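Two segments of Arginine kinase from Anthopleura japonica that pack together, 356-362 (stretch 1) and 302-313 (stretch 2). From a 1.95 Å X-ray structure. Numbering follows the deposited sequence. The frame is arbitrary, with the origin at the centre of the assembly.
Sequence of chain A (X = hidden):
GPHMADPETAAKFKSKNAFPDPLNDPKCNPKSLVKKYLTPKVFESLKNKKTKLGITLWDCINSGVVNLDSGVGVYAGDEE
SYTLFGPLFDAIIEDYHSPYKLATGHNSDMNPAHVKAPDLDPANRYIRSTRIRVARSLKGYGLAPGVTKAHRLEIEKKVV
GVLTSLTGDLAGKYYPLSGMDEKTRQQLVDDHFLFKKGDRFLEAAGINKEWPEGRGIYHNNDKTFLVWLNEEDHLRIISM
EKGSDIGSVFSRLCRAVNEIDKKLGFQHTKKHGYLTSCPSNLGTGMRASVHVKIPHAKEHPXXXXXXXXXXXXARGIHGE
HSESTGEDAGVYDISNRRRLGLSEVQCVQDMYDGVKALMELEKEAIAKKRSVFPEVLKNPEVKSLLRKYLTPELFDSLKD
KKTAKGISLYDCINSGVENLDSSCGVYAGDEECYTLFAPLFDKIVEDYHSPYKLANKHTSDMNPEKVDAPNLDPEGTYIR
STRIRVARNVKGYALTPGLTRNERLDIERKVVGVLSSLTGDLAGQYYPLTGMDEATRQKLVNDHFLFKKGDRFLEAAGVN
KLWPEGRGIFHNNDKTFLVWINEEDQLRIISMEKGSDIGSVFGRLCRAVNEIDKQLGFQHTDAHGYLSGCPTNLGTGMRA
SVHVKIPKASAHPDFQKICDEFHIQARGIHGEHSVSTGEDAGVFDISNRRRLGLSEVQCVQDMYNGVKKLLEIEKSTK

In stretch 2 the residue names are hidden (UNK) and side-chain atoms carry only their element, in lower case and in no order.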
ATOM      1  N   LYS A 356     -11.738   3.179  15.645  1.00 31.03           N
ATOM      2  CA  LYS A 356     -13.034   2.535  15.462  1.00 31.96           C
ATOM      3  C   LYS A 356     -14.189   3.524  15.613  1.00 32.42           C
ATOM      4  O   LYS A 356     -15.109   3.551  14.792  1.00 31.10           O
ATOM      5  CB  LYS A 356     -13.213   1.374  16.442  1.00 33.82           C
ATOM      6  CG  LYS A 356     -14.535   0.625  16.272  1.00 34.10           C
ATOM      7  CD  LYS A 356     -14.681  -0.516  17.268  1.00 38.11           C
ATOM      8  CE  LYS A 356     -16.040  -1.189  17.129  1.00 46.74           C
ATOM      9  NZ  LYS A 356     -16.159  -2.422  17.961  1.00 50.91           N
ATOM     10  N   ALA A 357     -14.135   4.337  16.663  1.00 32.87           N
ATOM     11  CA  ALA A 357     -15.170   5.339  16.906  1.00 33.63           C
ATOM     12  C   ALA A 357     -15.219   6.343  15.761  1.00 33.14           C
ATOM     13  O   ALA A 357     -16.300   6.708  15.294  1.00 34.10           O
ATOM     14  CB  ALA A 357     -14.923   6.048  18.224  1.00 34.07           C
ATOM     15  N   LEU A 358     -14.043   6.791  15.325  1.00 31.13           N
ATOM     16  CA  LEU A 358     -13.927   7.696  14.182  1.00 29.06           C
ATOM     17  C   LEU A 358     -14.430   7.040  12.898  1.00 34.35           C
ATOM     18  O   LEU A 358     -15.050   7.699  12.058  1.00 38.73           O
ATOM     19  CB  LEU A 358     -12.477   8.157  13.992  1.00 27.03           C
ATOM     20  CG  LEU A 358     -11.842   9.037  15.071  1.00 30.36           C
ATOM     21  CD1 LEU A 358     -10.357   9.217  14.831  1.00 27.84           C
ATOM     22  CD2 LEU A 358     -12.520  10.393  15.130  1.00 31.50           C
ATOM     23  N   MET A 359     -14.155   5.748  12.742  1.00 32.15           N
ATOM     24  CA  MET A 359     -14.603   5.022  11.559  1.00 33.57           C
ATOM     25  C   MET A 359     -16.127   4.864  11.548  1.00 36.01           C
ATOM     26  O   MET A 359     -16.767   5.049  10.514  1.00 35.54           O
ATOM     27  CB  MET A 359     -13.909   3.657  11.442  1.00 35.15           C
ATOM     28  CG  MET A 359     -14.194   2.936  10.126  1.00 37.20           C
ATOM     29  SD  MET A 359     -13.183   1.455   9.876  1.00 43.22           S
ATOM     30  CE  MET A 359     -14.049   0.279  10.914  1.00 41.91           C
ATOM     31  N   GLU A 360     -16.706   4.538  12.701  1.00 38.38           N
ATOM     32  CA  GLU A 360     -18.157   4.393  12.805  1.00 41.57           C
ATOM     33  C   GLU A 360     -18.895   5.700  12.515  1.00 38.26           C
ATOM     34  O   GLU A 360     -20.024   5.689  12.016  1.00 40.70           O
ATOM     35  CB  GLU A 360     -18.549   3.834  14.174  1.00 46.10           C
ATOM     36  CG  GLU A 360     -18.211   2.359  14.353  1.00 50.50           C
ATOM     37  CD  GLU A 360     -19.047   1.454  13.459  1.00 57.18           C
ATOM     38  OE1 GLU A 360     -20.202   1.822  13.154  1.00 59.30           O
ATOM     39  OE2 GLU A 360     -18.552   0.376  13.060  1.00 59.62           O
ATOM     40  N   LEU A 361     -18.244   6.820  12.819  1.00 33.17           N
ATOM     41  CA  LEU A 361     -18.763   8.141  12.467  1.00 35.87           C
ATOM     42  C   LEU A 361     -18.809   8.330  10.953  1.00 35.29           C
ATOM     43  O   LEU A 361     -19.816   8.783  10.405  1.00 32.46           O
ATOM     44  CB  LEU A 361     -17.902   9.247  13.082  1.00 38.23           C
ATOM     45  CG  LEU A 361     -18.104   9.683  14.532  1.00 40.72           C
ATOM     46  CD1 LEU A 361     -17.351  10.984  14.780  1.00 40.25           C
ATOM     47  CD2 LEU A 361     -19.585   9.845  14.870  1.00 41.54           C
ATOM     48  N   GLU A 362     -17.705   8.000  10.284  1.00 34.93           N
ATOM     49  CA  GLU A 362     -17.638   8.071   8.827  1.00 32.69           C
ATOM     50  C   GLU A 362     -18.698   7.162   8.199  1.00 33.73           C
ATOM     51  O   GLU A 362     -19.369   7.544   7.236  1.00 35.94           O
ATOM     52  CB  GLU A 362     -16.238   7.679   8.337  1.00 31.82           C
ATOM     53  CG  GLU A 362     -15.994   7.918   6.845  1.00 30.83           C
ATOM     54  CD  GLU A 362     -15.930   9.390   6.494  1.00 33.35           C
ATOM     55  OE1 GLU A 362     -15.694  10.204   7.409  1.00 35.34           O
ATOM     56  OE2 GLU A 362     -16.115   9.733   5.306  1.00 35.85           O
ATOM     57  N   UNK A 302     -18.666  15.709  17.420  1.00 50.76           N
ATOM     58  CA  UNK A 302     -18.113  14.799  18.415  1.00 51.07           C
ATOM     59  C   UNK A 302     -16.702  14.363  18.024  1.00 46.04           C
ATOM     60  O   UNK A 302     -16.121  13.481  18.657  1.00 41.97           O
ATOM     61  o   UNK A 302     -21.043  12.948  19.666  1.00 64.90           O
ATOM     62  o   UNK A 302     -20.656  15.094  19.409  1.00 66.36           O
ATOM     63  c   UNK A 302     -19.012  13.572  18.585  1.00 55.81           C
ATOM     64  c   UNK A 302     -20.331  13.897  19.270  1.00 62.97           C
ATOM     65  N   UNK A 303     -16.158  14.992  16.983  1.00 44.72           N
ATOM     66  CA  UNK A 303     -14.820  14.664  16.489  1.00 43.51           C
ATOM     67  C   UNK A 303     -13.731  14.906  17.534  1.00 44.06           C
ATOM     68  O   UNK A 303     -12.992  13.985  17.890  1.00 42.70           O
ATOM     69  c   UNK A 303     -13.131  13.815  13.898  1.00 42.49           C
ATOM     70  c   UNK A 303     -10.845  14.239  13.335  1.00 42.10           C
ATOM     71  c   UNK A 303     -13.217  15.033  14.554  1.00 42.63           C
ATOM     72  c   UNK A 303     -14.500  15.452  15.214  1.00 42.71           C
ATOM     73  c   UNK A 303     -10.911  15.457  13.988  1.00 42.00           C
ATOM     74  c   UNK A 303     -12.094  15.850  14.595  1.00 42.26           C
ATOM     75  c   UNK A 303     -11.960  13.416  13.289  1.00 41.47           C
ATOM     76  N   UNK A 304     -13.632  16.140  18.022  1.00 44.70           N
ATOM     77  CA  UNK A 304     -12.604  16.491  19.001  1.00 46.39           C
ATOM     78  C   UNK A 304     -12.809  15.764  20.330  1.00 44.22           C
ATOM     79  O   UNK A 304     -11.846  15.474  21.043  1.00 44.64           O
ATOM     80  c   UNK A 304     -10.560  18.517  17.716  1.00 55.74           C
ATOM     81  o   UNK A 304     -10.161  18.650  16.539  1.00 55.65           O
ATOM     82  c   UNK A 304     -12.546  18.005  19.217  1.00 49.03           C
ATOM     83  o   UNK A 304      -9.806  18.177  18.653  1.00 56.95           O
ATOM     84  c   UNK A 304     -12.030  18.786  18.015  1.00 52.75           C
ATOM     85  N   UNK A 305     -14.064  15.461  20.650  1.00 42.17           N
ATOM     86  CA  UNK A 305     -14.388  14.706  21.855  1.00 43.43           C
ATOM     87  C   UNK A 305     -13.809  13.286  21.846  1.00 38.97           C
ATOM     88  O   UNK A 305     -13.324  12.795  22.865  1.00 37.80           O
ATOM     89  c   UNK A 305     -16.473  15.929  22.658  1.00 53.34           C
ATOM     90  n   UNK A 305     -17.690  15.836  23.189  1.00 54.55           N
ATOM     91  o   UNK A 305     -15.836  16.984  22.641  1.00 55.30           O
ATOM     92  c   UNK A 305     -15.905  14.650  22.058  1.00 48.39           C
ATOM     93  N   UNK A 306     -13.871  12.627  20.695  1.00 38.20           N
ATOM     94  CA  UNK A 306     -13.324  11.280  20.556  1.00 36.21           C
ATOM     95  C   UNK A 306     -11.805  11.307  20.695  1.00 30.80           C
ATOM     96  O   UNK A 306     -11.223  10.495  21.425  1.00 30.93           O
ATOM     97  c   UNK A 306     -15.829  10.140  17.846  1.00 41.62           C
ATOM     98  c   UNK A 306     -13.013   9.332  18.989  1.00 36.58           C
ATOM     99  c   UNK A 306     -13.737  10.650  19.216  1.00 36.80           C
ATOM    100  c   UNK A 306     -15.247  10.429  19.207  1.00 40.22           C
ATOM    101  N   UNK A 307     -11.172  12.260  20.012  1.00 31.48           N
ATOM    102  CA  UNK A 307      -9.726  12.443  20.101  1.00 32.37           C
ATOM    103  C   UNK A 307      -9.284  12.628  21.548  1.00 34.05           C
ATOM    104  O   UNK A 307      -8.346  11.973  22.012  1.00 36.53           O
ATOM    105  c   UNK A 307      -9.511  13.605  17.769  1.00 32.93           C
ATOM    106  c   UNK A 307      -8.977  12.310  17.177  1.00 35.63           C
ATOM    107  c   UNK A 307      -8.860  14.804  17.094  1.00 32.75           C
ATOM    108  c   UNK A 307      -9.278  13.648  19.274  1.00 31.06           C
ATOM    109  N   UNK A 308      -9.969  13.528  22.250  1.00 33.88           N
ATOM    110  CA  UNK A 308      -9.684  13.820  23.651  1.00 36.20           C
ATOM    111  C   UNK A 308      -9.857  12.572  24.512  1.00 35.02           C
ATOM    112  O   UNK A 308      -8.990  12.240  25.324  1.00 34.09           O
ATOM    113  c   UNK A 308     -10.599  14.942  24.190  1.00 36.68           C
ATOM    114  c   UNK A 308     -10.287  15.238  25.642  1.00 38.49           C
ATOM    115  o   UNK A 308     -10.408  16.136  23.422  1.00 37.04           O
ATOM    116  N   UNK A 309     -10.978  11.880  24.319  1.00 33.75           N
ATOM    117  CA  UNK A 309     -11.301  10.689  25.099  1.00 34.71           C
ATOM    118  C   UNK A 309     -10.207   9.622  25.032  1.00 36.74           C
ATOM    119  O   UNK A 309      -9.838   9.040  26.056  1.00 38.06           O
ATOM    120  c   UNK A 309     -12.978   8.730  25.245  1.00 36.54           C
ATOM    121  c   UNK A 309     -12.648  10.104  24.654  1.00 33.51           C
ATOM    122  c   UNK A 309     -14.978   7.173  25.090  1.00 45.75           C
ATOM    123  n   UNK A 309     -14.640   6.156  26.129  1.00 48.81           N
ATOM    124  c   UNK A 309     -14.485   8.573  25.438  1.00 40.84           C
ATOM    125  N   UNK A 310      -9.675   9.382  23.836  1.00 33.96           N
ATOM    126  CA  UNK A 310      -8.682   8.329  23.661  1.00 32.74           C
ATOM    127  C   UNK A 310      -7.236   8.830  23.664  1.00 32.50           C
ATOM    128  O   UNK A 310      -6.306   8.050  23.453  1.00 33.87           O
ATOM    129  c   UNK A 310     -11.671   5.052  23.507  1.00 33.19           C
ATOM    130  c   UNK A 310     -11.440   7.220  21.817  1.00 31.87           C
ATOM    131  c   UNK A 310     -12.651   6.571  21.940  1.00 33.94           C
ATOM    132  c   UNK A 310     -12.758   5.488  22.788  1.00 34.45           C
ATOM    133  o   UNK A 310     -13.960   4.831  22.924  1.00 34.97           O
ATOM    134  c   UNK A 310      -8.999   7.506  22.407  1.00 32.03           C
ATOM    135  c   UNK A 310     -10.465   5.702  23.377  1.00 34.57           C
ATOM    136  c   UNK A 310     -10.324   6.791  22.527  1.00 33.77           C
ATOM    137  N   UNK A 311      -7.058  10.124  23.926  1.00 33.14           N
ATOM    138  CA  UNK A 311      -5.730  10.745  23.986  1.00 33.11           C
ATOM    139  C   UNK A 311      -4.950  10.541  22.695  1.00 32.30           C
ATOM    140  O   UNK A 311      -3.748  10.254  22.708  1.00 32.22           O
ATOM    141  n   UNK A 311      -5.977   8.917  27.073  1.00 36.73           N
ATOM    142  c   UNK A 311      -5.745  10.116  26.434  1.00 35.16           C
ATOM    143  c   UNK A 311      -6.403  11.059  27.150  1.00 37.71           C
ATOM    144  c   UNK A 311      -4.936  10.218  25.181  1.00 32.70           C
ATOM    145  n   UNK A 311      -7.004  10.419  28.204  1.00 39.81           N
ATOM    146  c   UNK A 311      -6.732   9.128  28.137  1.00 38.25           C
ATOM    147  N   UNK A 312      -5.653  10.688  21.579  1.00 27.45           N
ATOM    148  CA  UNK A 312      -5.037  10.605  20.263  1.00 28.55           C
ATOM    149  C   UNK A 312      -5.136  11.963  19.579  1.00 30.89           C
ATOM    150  O   UNK A 312      -5.790  12.871  20.090  1.00 31.47           O
ATOM    151  c   UNK A 312      -7.212   9.729  19.339  1.00 28.96           C
ATOM    152  c   UNK A 312      -5.695   9.519  19.410  1.00 29.41           C
ATOM    153  c   UNK A 312      -5.367   8.144  19.982  1.00 28.03           C
ATOM    154  c   UNK A 312      -7.959   8.630  18.576  1.00 28.15           C
ATOM    155  N   UNK A 313      -4.476  12.109  18.435  1.00 32.31           N
ATOM    156  CA  UNK A 313      -4.487  13.375  17.708  1.00 32.50           C
ATOM    157  C   UNK A 313      -4.669  13.097  16.221  1.00 31.26           C
ATOM    158  O   UNK A 313      -4.265  12.039  15.729  1.00 30.92           O
ATOM    159  c   UNK A 313      -0.661  13.910  18.144  1.00 45.07           C
ATOM    160  n   UNK A 313       0.326  13.037  18.344  1.00 43.52           N
ATOM    161  c   UNK A 313      -3.181  14.135  17.948  1.00 32.68           C
ATOM    162  c   UNK A 313      -1.938  13.355  17.537  1.00 38.24           C
ATOM    163  o   UNK A 313      -0.561  15.105  18.431  1.00 47.65           O
TER

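Position 302 has two side-chain carbons, the second carrying two oxygens. A carboxylate on so short a stem is aspartate. Asp302 sits at the N-cap position, but its side chain makes no capping bond. Its CA-to-CB bond points toward stretch 1, yet its CB comes no closer than 4.9 Å to Leu361 CD1, so there is no contact.

Position 303 has one carbon followed by a ring of six carbons, with no oxygen on the ring. One ring carbon comes close to CD2 of Leu358. This is phenylalanine. Phe303 is buried, and its CE1 lies 3.6 Å from Leu358 CD2, an oblique approach to the ring. Its CB is set sideways, and the ring brings the end of the side chain nearer.

Position 304 has three carbons, the third carrying two oxygens. Its CA-to-CB bond points away from stretch 1, and its atoms touch nothing there. It is glutamate, exposed as Glu304.

Position 305 has two carbons, the second bearing one oxygen and one nitrogen. They do not touch stretch 1. The atoms read as a short amide, asparagine. Asn305 is exposed.

Position 306 has four carbons, forked at the first, with one arm two carbons long. It touches Ala357, Leu358 and Leu361. Branching at CB with a longer arm means isoleucine. Ile306 CG2 is 3.9 Å from Ala357 CB and 4.0 Å from Leu358 CD2. Its CD1 is 3.5 Å from Leu361 CD1.

Position 307 also has four carbons, but the fork is at the second. It reaches Leu358. This is leucine. Leu307 CD2 is 4.1 Å from Leu358 CD1.

Position 308 has one carbon carrying one oxygen and one carbon, and it does not touch stretch 1. It is threonine. Thr308 OG1 donates a hydrogen bond to Glu304 O, 2.9 Å away, one turn back.

Position 309 has four carbons in a row ending in nitrogen, none touching stretch 1. It is lysine. Lys309 is exposed.

Position 310 has one carbon and a six-carbon ring bearing one oxygen. The ring meets Ala357. It is tyrosine. Tyr310 CE2 is 4.4 Å from Ala357 CB, again oblique.

Position 311 has one carbon and a five-membered ring of three carbons and two nitrogens. It does not touch stretch 1. It is histidine. His311 has positive phi and leaves helical geometry in a Schellman motif, where the backbone N of position 312 bonds to Leu307 O at 3.0 Å.

Position 312 has four carbons forked at the first, one arm two carbons long, and that arm approaches Leu358. It is isoleucine. Ile312 CD1 is 4.5 Å from Leu358 CD1.

Position 313 has three carbons, the third carrying one oxygen and one nitrogen. It does not touch stretch 1. It is glutamine. Gln313 NE2 is hydrogen-bonded elsewhere in the structure.

The two helices run nearly antiparallel, at 164°, with axes 10.2 Å apart. The contact buries 310 Å², both sides summed. Ile306 points its CA-to-CB bond toward stretch 1 and meets Ala357, Leu358 and Leu361. Leu358 starts sideways, but its end comes nearer and meets Phe303, Ile306, Leu307 and Ile312. Apolar packing makes the contact; no hydrogen bond crosses.

Stretch 2 302-313: DFENILTKYHIQ
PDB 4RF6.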